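Thiosulfate reductase (Thermus thermophilus, PDB 2VPZ) probably acts as a molybdenum oxidoreductase that reduces polysulfide or thiosulfate, carrying a molybdopterin guanine dinucleotide-bound molybdenum and a [4Fe-4S] cluster. Local coordinates at residues Phe296-Ala301 / Val311-Ala316; Ala321-Ala326 / Val352-Tyr357. One frame throughout, in Å; residues are numbered along the deposited sequence.

Contact 1. Residues Phe296-Ala301 / Val311-Ala316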
ATOM      1  N   PHE A 296      26.285 -24.535 -31.030  1.00 64.66           N
ATOM      2  CA  PHE A 296      26.040 -23.392 -30.136  1.00 63.09           C
ATOM      3  C   PHE A 296      24.715 -23.600 -29.387  1.00 62.24           C
ATOM      4  O   PHE A 296      23.671 -23.057 -29.752  1.00 62.58           O
ATOM      5  CB  PHE A 296      26.007 -22.064 -30.908  1.00 60.53           C
ATOM      6  CG  PHE A 296      27.221 -21.824 -31.772  1.00 58.53           C
ATOM      7  CD1 PHE A 296      27.073 -21.393 -33.099  1.00 56.39           C
ATOM      8  CD2 PHE A 296      28.507 -22.036 -31.273  1.00 58.27           C
ATOM      9  CE1 PHE A 296      28.192 -21.172 -33.924  1.00 55.87           C
ATOM     10  CE2 PHE A 296      29.648 -21.823 -32.083  1.00 57.56           C
ATOM     11  CZ  PHE A 296      29.485 -21.391 -33.417  1.00 56.40           C
ATOM     12  N   THR A 297      24.770 -24.391 -28.330  1.00 60.97           N
ATOM     13  CA  THR A 297      23.614 -24.747 -27.506  1.00 60.98           C
ATOM     14  C   THR A 297      23.446 -23.921 -26.215  1.00 60.04           C
ATOM     15  O   THR A 297      24.393 -23.234 -25.789  1.00 59.79           O
ATOM     16  CB  THR A 297      23.720 -26.265 -27.091  1.00 62.01           C
ATOM     17  OG1 THR A 297      23.051 -26.498 -25.857  1.00 64.19           O
ATOM     18  CG2 THR A 297      25.206 -26.680 -26.967  1.00 62.42           C
ATOM     19  N   PRO A 298      22.210 -23.890 -25.628  1.00 58.77           N
ATOM     20  CA  PRO A 298      22.035 -23.124 -24.390  1.00 57.85           C
ATOM     21  C   PRO A 298      23.086 -23.547 -23.300  1.00 57.96           C
ATOM     22  O   PRO A 298      23.380 -22.768 -22.396  1.00 59.01           O
ATOM     23  CB  PRO A 298      20.615 -23.467 -23.962  1.00 57.47           C
ATOM     24  CG  PRO A 298      19.861 -23.612 -25.282  1.00 56.52           C
ATOM     25  CD  PRO A 298      20.916 -24.067 -26.314  1.00 57.86           C
ATOM     26  N   GLU A 299      23.624 -24.776 -23.354  1.00 57.86           N
ATOM     27  CA  GLU A 299      24.638 -25.192 -22.357  1.00 57.88           C
ATOM     28  C   GLU A 299      26.029 -24.619 -22.748  1.00 57.44           C
ATOM     29  O   GLU A 299      26.823 -24.262 -21.872  1.00 57.43           O
ATOM     30  CB  GLU A 299      24.702 -26.723 -22.132  1.00 58.50           C
ATOM     31  CG  GLU A 299      23.532 -27.587 -22.677  1.00 59.58           C
ATOM     32  CD  GLU A 299      22.195 -27.427 -21.928  1.00 60.76           C
ATOM     33  OE1 GLU A 299      22.163 -27.590 -20.683  1.00 61.57           O
ATOM     34  OE2 GLU A 299      21.181 -27.162 -22.603  1.00 60.22           O
ATOM     35  N   TRP A 300      26.325 -24.529 -24.043  1.00 56.98           N
ATOM     36  CA  TRP A 300      27.590 -23.908 -24.508  1.00 56.55           C
ATOM     37  C   TRP A 300      27.556 -22.378 -24.146  1.00 57.23           C
ATOM     38  O   TRP A 300      28.565 -21.822 -23.688  1.00 57.47           O
ATOM     39  CB  TRP A 300      27.754 -24.082 -26.035  1.00 55.17           C
ATOM     40  CG  TRP A 300      28.792 -23.142 -26.685  1.00 53.11           C
ATOM     41  CD1 TRP A 300      30.145 -23.333 -26.767  1.00 52.41           C
ATOM     42  CD2 TRP A 300      28.532 -21.870 -27.325  1.00 51.69           C
ATOM     43  NE1 TRP A 300      30.734 -22.267 -27.417  1.00 51.72           N
ATOM     44  CE2 TRP A 300      29.771 -21.361 -27.776  1.00 50.60           C
ATOM     45  CE3 TRP A 300      27.365 -21.123 -27.572  1.00 50.08           C
ATOM     46  CZ2 TRP A 300      29.887 -20.114 -28.450  1.00 49.10           C
ATOM     47  CZ3 TRP A 300      27.474 -19.875 -28.246  1.00 49.46           C
ATOM     48  CH2 TRP A 300      28.733 -19.398 -28.680  1.00 48.55           C
ATOM     49  N   ALA A 301      26.397 -21.729 -24.338  1.00 58.45           N
ATOM     50  CA  ALA A 301      26.163 -20.296 -24.047  1.00 58.38           C
ATOM     51  C   ALA A 301      26.265 -19.912 -22.562  1.00 58.23           C
ATOM     52  O   ALA A 301      26.942 -18.951 -22.203  1.00 58.21           O
ATOM     53  CB  ALA A 301      24.767 -19.842 -24.601  1.00 58.02           C
ATOM     54  N   VAL A 311      16.841 -20.398 -18.540  1.00 54.09           N
ATOM     55  CA  VAL A 311      16.502 -19.021 -18.884  1.00 52.67           C
ATOM     56  C   VAL A 311      16.771 -18.791 -20.397  1.00 52.28           C
ATOM     57  O   VAL A 311      15.894 -18.278 -21.084  1.00 52.52           O
ATOM     58  CB  VAL A 311      17.317 -18.008 -18.014  1.00 52.30           C
ATOM     59  CG1 VAL A 311      17.063 -16.552 -18.482  1.00 51.68           C
ATOM     60  CG2 VAL A 311      16.939 -18.180 -16.545  1.00 52.21           C
ATOM     61  N   ILE A 312      17.927 -19.189 -20.942  1.00 51.92           N
ATOM     62  CA  ILE A 312      18.181 -18.988 -22.391  1.00 52.01           C
ATOM     63  C   ILE A 312      17.105 -19.630 -23.311  1.00 52.89           C
ATOM     64  O   ILE A 312      16.666 -19.029 -24.303  1.00 52.88           O
ATOM     65  CB  ILE A 312      19.618 -19.462 -22.810  1.00 50.43           C
ATOM     66  CG1 ILE A 312      20.659 -18.684 -21.985  1.00 49.68           C
ATOM     67  CG2 ILE A 312      19.780 -19.337 -24.357  1.00 49.17           C
ATOM     68  CD1 ILE A 312      22.143 -18.952 -22.257  1.00 46.28           C
ATOM     69  N   ARG A 313      16.686 -20.838 -22.945  1.00 53.48           N
ATOM     70  CA  ARG A 313      15.624 -21.610 -23.604  1.00 54.90           C
ATOM     71  C   ARG A 313      14.234 -20.958 -23.495  1.00 55.14           C
ATOM     72  O   ARG A 313      13.542 -20.760 -24.506  1.00 55.84           O
ATOM     73  CB  ARG A 313      15.525 -23.011 -23.016  1.00 56.19           C
ATOM     74  CG  ARG A 313      16.181 -24.016 -23.871  1.00 57.02           C
ATOM     75  CD  ARG A 313      15.918 -25.445 -23.514  1.00 57.46           C
ATOM     76  NE  ARG A 313      17.092 -26.140 -23.984  1.00 57.97           N
ATOM     77  CZ  ARG A 313      18.139 -26.430 -23.231  1.00 58.46           C
ATOM     78  NH1 ARG A 313      18.138 -26.117 -21.943  1.00 58.29           N
ATOM     79  NH2 ARG A 313      19.223 -26.942 -23.798  1.00 58.90           N
ATOM     80  N   GLU A 314      13.823 -20.676 -22.261  1.00 55.30           N
ATOM     81  CA  GLU A 314      12.542 -20.022 -21.952  1.00 56.42           C
ATOM     82  C   GLU A 314      12.389 -18.699 -22.727  1.00 56.57           C
ATOM     83  O   GLU A 314      11.332 -18.446 -23.317  1.00 57.29           O
ATOM     84  CB  GLU A 314      12.407 -19.761 -20.441  1.00 58.01           C
ATOM     85  CG  GLU A 314      11.659 -20.830 -19.629  1.00 61.27           C
ATOM     86  CD  GLU A 314      11.837 -20.716 -18.090  1.00 63.69           C
ATOM     87  OE1 GLU A 314      11.811 -19.584 -17.537  1.00 64.39           O
ATOM     88  OE2 GLU A 314      11.985 -21.782 -17.446  1.00 64.58           O
ATOM     89  N   VAL A 315      13.411 -17.849 -22.735  1.00 54.48           N
ATOM     90  CA  VAL A 315      13.302 -16.601 -23.486  1.00 53.03           C
ATOM     91  C   VAL A 315      13.070 -16.836 -24.997  1.00 52.96           C
ATOM     92  O   VAL A 315      12.224 -16.166 -25.576  1.00 53.30           O
ATOM     93  CB  VAL A 315      14.529 -15.642 -23.228  1.00 52.77           C
ATOM     94  CG1 VAL A 315      14.458 -14.384 -24.149  1.00 50.65           C
ATOM     95  CG2 VAL A 315      14.526 -15.219 -21.763  1.00 51.22           C
ATOM     96  N   ALA A 316      13.755 -17.775 -25.647  1.00 53.17           N
ATOM     97  CA  ALA A 316      13.490 -18.014 -27.076  1.00 53.89           C
ATOM     98  C   ALA A 316      12.088 -18.604 -27.353  1.00 55.22           C
ATOM     99  O   ALA A 316      11.474 -18.288 -28.376  1.00 55.47           O
ATOM    100  CB  ALA A 316      14.562 -18.930 -27.704  1.00 52.62           C
TER
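Two consecutive helices of the molybdopterin oxidoreductase region meet where the first turn of helix 298-305 packs against helix 309-320, with P298, E299 and A301 meeting I312 and R313. P298 and I312 bring the two backbones closest, their CA atoms 6.0 Å apart. On the buried side, CD1 of I312 reaches CB of A301 at 3.6 Å. The branch that carries it, CG1, lies anti to the residue's own carbonyl carbon (chi1 -58°). CG2 of I312, anti to the backbone N, lies 4.2 Å from P298 CB. R313 runs extended from CG to NE and crosses the P298 ring at about a right angle, with P298 CG over one face of the guanidinium, toward its rim. At the guanidinium edge, NH2 donates to OE2 of E299 in a nearly straight salt bridge, the two groups almost coplanar (21° between planes); the modelled 2.3 Å from NH2 to OE2 is too short to take literally. T297 N-caps the first helix, its OG1 accepting from E299 N at 3.1 Å. Helix 257-270 packs on the first segment, V267 touching P298 and A263 touching A301, while E271 also touches the R313 side chain. The chemistry is thus layered: a buried aliphatic contact accompanies a charge pair nearer solvent, and the proline ring covers one guanidinium face while the carboxylate lies at its edge, so apolar and ionic contacts use different sides of one group.

Contact 2. Residues Ala321-Ala326 / Val352-Tyr357; sequences AHKPRA and VLLGNY
N356, just past the C-terminal end of helix 341-354, makes the one direct hydrogen bond between the two segments: its ND2 donates to O of A326 at 2.8 Å. The amide nitrogen approaches in the carbonyl plane, with a C=O...N angle of 147°, and the acceptor lies only 6° out of the N356 amide plane. Chi1 of 62° puts CG of N356 between its own backbone N and carbonyl carbon, 3.8 Å from O of A326. The same ND2 also bonds OD1 of N351, within the last turns of helix 341-354.

A second group is van der Waals contact of side-chain carbons with backbone carbonyls. CB of K323 lies 3.2 Å from O of L354, CB of P324 is 3.6 Å from O of G355, and CB of N356 comes to 3.1 Å from O of P324. A cis peptide joins K323 to P324 and bends the loop where P324 and N356 approach most closely, 4.7 Å between CA atoms.

The apolar part is L354, whose CD1 lies 4.2 Å from CB of A326; M319 of helix 309-320 touches both residues. G355 ends the helix in a Schellman motif, where its positive phi breaks the helical path.

Two acceptors, A326 O and N351 OD1, engage the N356 amide nitrogen. In this buried setting they should fix the amide's orientation, so one side-chain nitrogen joins the end of helix 341-354 to the carbonyl of A326.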
ATOM      1  N   ALA A 321       6.414 -17.981 -29.223  1.00 52.13           N
ATOM      2  CA  ALA A 321       4.964 -17.959 -28.914  1.00 50.81           C
ATOM      3  C   ALA A 321       4.231 -16.639 -29.285  1.00 50.31           C
ATOM      4  O   ALA A 321       2.999 -16.614 -29.339  1.00 49.91           O
ATOM      5  CB  ALA A 321       4.711 -18.246 -27.383  1.00 50.31           C
ATOM      6  N   HIS A 322       4.952 -15.558 -29.564  1.00 49.82           N
ATOM      7  CA  HIS A 322       4.293 -14.273 -29.858  1.00 50.20           C
ATOM      8  C   HIS A 322       4.387 -13.744 -31.294  1.00 50.76           C
ATOM      9  O   HIS A 322       3.666 -12.803 -31.655  1.00 51.21           O
ATOM     10  CB  HIS A 322       4.794 -13.174 -28.877  1.00 50.58           C
ATOM     11  CG  HIS A 322       4.272 -13.266 -27.475  1.00 51.03           C
ATOM     12  ND1 HIS A 322       3.052 -12.760 -27.098  1.00 51.19           N
ATOM     13  CD2 HIS A 322       4.814 -13.781 -26.362  1.00 51.21           C
ATOM     14  CE1 HIS A 322       2.865 -12.968 -25.815  1.00 50.97           C
ATOM     15  NE2 HIS A 322       3.924 -13.589 -25.346  1.00 50.92           N
ATOM     16  N   LYS A 323       5.274 -14.336 -32.089  1.00 51.28           N
ATOM     17  CA  LYS A 323       5.475 -13.938 -33.477  1.00 52.40           C
ATOM     18  C   LYS A 323       4.172 -13.760 -34.246  1.00 51.85           C
ATOM     19  O   LYS A 323       3.157 -14.379 -33.896  1.00 52.57           O
ATOM     20  CB  LYS A 323       6.358 -14.960 -34.241  1.00 54.21           C
ATOM     21  CG  LYS A 323       6.353 -16.380 -33.711  1.00 55.61           C
ATOM     22  CD  LYS A 323       7.189 -17.290 -34.597  1.00 58.12           C
ATOM     23  CE  LYS A 323       6.362 -17.899 -35.738  1.00 59.31           C
ATOM     24  NZ  LYS A 323       5.583 -19.108 -35.289  1.00 60.14           N
ATOM     25  N   PRO A 324       4.154 -12.822 -35.218  1.00 51.91           N
ATOM     26  CA  PRO A 324       5.278 -11.971 -35.662  1.00 51.94           C
ATOM     27  C   PRO A 324       5.501 -10.710 -34.751  1.00 51.48           C
ATOM     28  O   PRO A 324       6.350  -9.858 -35.040  1.00 51.18           O
ATOM     29  CB  PRO A 324       4.908 -11.582 -37.101  1.00 50.94           C
ATOM     30  CG  PRO A 324       3.401 -11.681 -37.145  1.00 51.23           C
ATOM     31  CD  PRO A 324       2.996 -12.729 -36.123  1.00 51.06           C
ATOM     32  N   ARG A 325       4.753 -10.643 -33.652  1.00 51.18           N
ATOM     33  CA  ARG A 325       4.732  -9.534 -32.686  1.00 52.12           C
ATOM     34  C   ARG A 325       5.694  -9.562 -31.465  1.00 50.88           C
ATOM     35  O   ARG A 325       5.375  -9.121 -30.347  1.00 49.94           O
ATOM     36  CB  ARG A 325       3.265  -9.321 -32.274  1.00 53.69           C
ATOM     37  CG  ARG A 325       2.329  -9.430 -33.488  1.00 56.68           C
ATOM     38  CD  ARG A 325       1.124  -8.545 -33.321  1.00 59.90           C
ATOM     39  NE  ARG A 325       0.322  -8.980 -32.196  1.00 63.93           N
ATOM     40  CZ  ARG A 325      -0.370  -8.191 -31.375  1.00 66.49           C
ATOM     41  NH1 ARG A 325      -0.360  -6.875 -31.547  1.00 66.12           N
ATOM     42  NH2 ARG A 325      -1.083  -8.723 -30.378  1.00 67.72           N
ATOM     43  N   ALA A 326       6.878 -10.095 -31.741  1.00 50.02           N
ATOM     44  CA  ALA A 326       8.014 -10.218 -30.834  1.00 49.66           C
ATOM     45  C   ALA A 326       9.181  -9.569 -31.603  1.00 49.68           C
ATOM     46  O   ALA A 326       9.442  -9.975 -32.748  1.00 50.79           O
ATOM     47  CB  ALA A 326       8.332 -11.698 -30.564  1.00 49.98           C
ATOM     48  N   VAL A 352      14.382 -12.035 -38.361  1.00 49.25           N
ATOM     49  CA  VAL A 352      13.975 -12.673 -39.611  1.00 49.29           C
ATOM     50  C   VAL A 352      13.278 -14.028 -39.320  1.00 48.96           C
ATOM     51  O   VAL A 352      12.167 -14.271 -39.812  1.00 48.86           O
ATOM     52  CB  VAL A 352      15.218 -12.854 -40.567  1.00 48.64           C
ATOM     53  CG1 VAL A 352      14.961 -13.941 -41.607  1.00 50.01           C
ATOM     54  CG2 VAL A 352      15.510 -11.536 -41.281  1.00 49.46           C
ATOM     55  N   LEU A 353      13.908 -14.870 -38.492  1.00 49.19           N
ATOM     56  CA  LEU A 353      13.396 -16.192 -38.061  1.00 49.22           C
ATOM     57  C   LEU A 353      12.024 -16.111 -37.339  1.00 49.91           C
ATOM     58  O   LEU A 353      11.287 -17.105 -37.245  1.00 50.25           O
ATOM     59  CB  LEU A 353      14.411 -16.917 -37.132  1.00 48.47           C
ATOM     60  CG  LEU A 353      15.737 -17.516 -37.642  1.00 49.12           C
ATOM     61  CD1 LEU A 353      16.398 -18.316 -36.516  1.00 48.27           C
ATOM     62  CD2 LEU A 353      15.513 -18.448 -38.848  1.00 47.48           C
ATOM     63  N   LEU A 354      11.704 -14.932 -36.815  1.00 49.90           N
ATOM     64  CA  LEU A 354      10.445 -14.691 -36.126  1.00 48.96           C
ATOM     65  C   LEU A 354       9.365 -14.183 -37.123  1.00 49.12           C
ATOM     66  O   LEU A 354       8.178 -14.181 -36.799  1.00 50.06           O
ATOM     67  CB  LEU A 354      10.636 -13.706 -34.933  1.00 47.89           C
ATOM     68  CG  LEU A 354      11.354 -14.181 -33.648  1.00 47.00           C
ATOM     69  CD1 LEU A 354      11.726 -12.956 -32.775  1.00 46.86           C
ATOM     70  CD2 LEU A 354      10.482 -15.186 -32.844  1.00 44.56           C
ATOM     71  N   GLY A 355       9.796 -13.794 -38.324  1.00 49.84           N
ATOM     72  CA  GLY A 355       8.941 -13.279 -39.390  1.00 50.65           C
ATOM     73  C   GLY A 355       8.404 -11.868 -39.166  1.00 52.21           C
ATOM     74  O   GLY A 355       7.340 -11.508 -39.693  1.00 53.21           O
ATOM     75  N   ASN A 356       9.133 -11.041 -38.421  1.00 51.84           N
ATOM     76  CA  ASN A 356       8.648  -9.694 -38.102  1.00 50.74           C
ATOM     77  C   ASN A 356       8.969  -8.497 -38.995  1.00 51.45           C
ATOM     78  O   ASN A 356       8.349  -7.449 -38.851  1.00 51.74           O
ATOM     79  CB  ASN A 356       9.008  -9.322 -36.635  1.00 49.67           C
ATOM     80  CG  ASN A 356      10.535  -9.282 -36.347  1.00 48.62           C
ATOM     81  OD1 ASN A 356      11.353  -8.980 -37.223  1.00 47.14           O
ATOM     82  ND2 ASN A 356      10.907  -9.564 -35.090  1.00 47.48           N
ATOM     83  N   TYR A 357       9.899  -8.629 -39.928  1.00 52.42           N
ATOM     84  CA  TYR A 357      10.272  -7.479 -40.764  1.00 53.75           C
ATOM     85  C   TYR A 357       9.224  -7.084 -41.816  1.00 55.19           C
ATOM     86  O   TYR A 357       8.952  -7.846 -42.742  1.00 56.53           O
ATOM     87  CB  TYR A 357      11.631  -7.722 -41.441  1.00 52.15           C
ATOM     88  CG  TYR A 357      12.292  -6.477 -42.018  1.00 50.58           C
ATOM     89  CD1 TYR A 357      13.201  -5.729 -41.265  1.00 50.25           C
ATOM     90  CD2 TYR A 357      12.045  -6.076 -43.333  1.00 50.51           C
ATOM     91  CE1 TYR A 357      13.861  -4.612 -41.808  1.00 49.11           C
ATOM     92  CE2 TYR A 357      12.696  -4.949 -43.895  1.00 49.28           C
ATOM     93  CZ  TYR A 357      13.608  -4.223 -43.123  1.00 49.00           C
ATOM     94  OH  TYR A 357      14.267  -3.126 -43.641  1.00 48.58           O
TER

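Overall arrangement
From the N terminus, contact 1 comes first: residues 296-301 open helix 298-305, and after the rest of that helix and a short connection the chain returns at 311-316, closing a local loop with nine residues between the segments. Helix 309-320 then runs on into the loop 321-326, which opens contact 2. That contact closes a longer loop, through strand 326-327 and helix 341-354, at 352-357. The two loops follow one another, neither nested nor crossing. Their centres lie 18 Å apart and they do not touch; helix 309-320 bridges them, joining the peripheral helices to strand 326-327, outermost within this chain in the parallel four-stranded sheet, away from the cofactor sites.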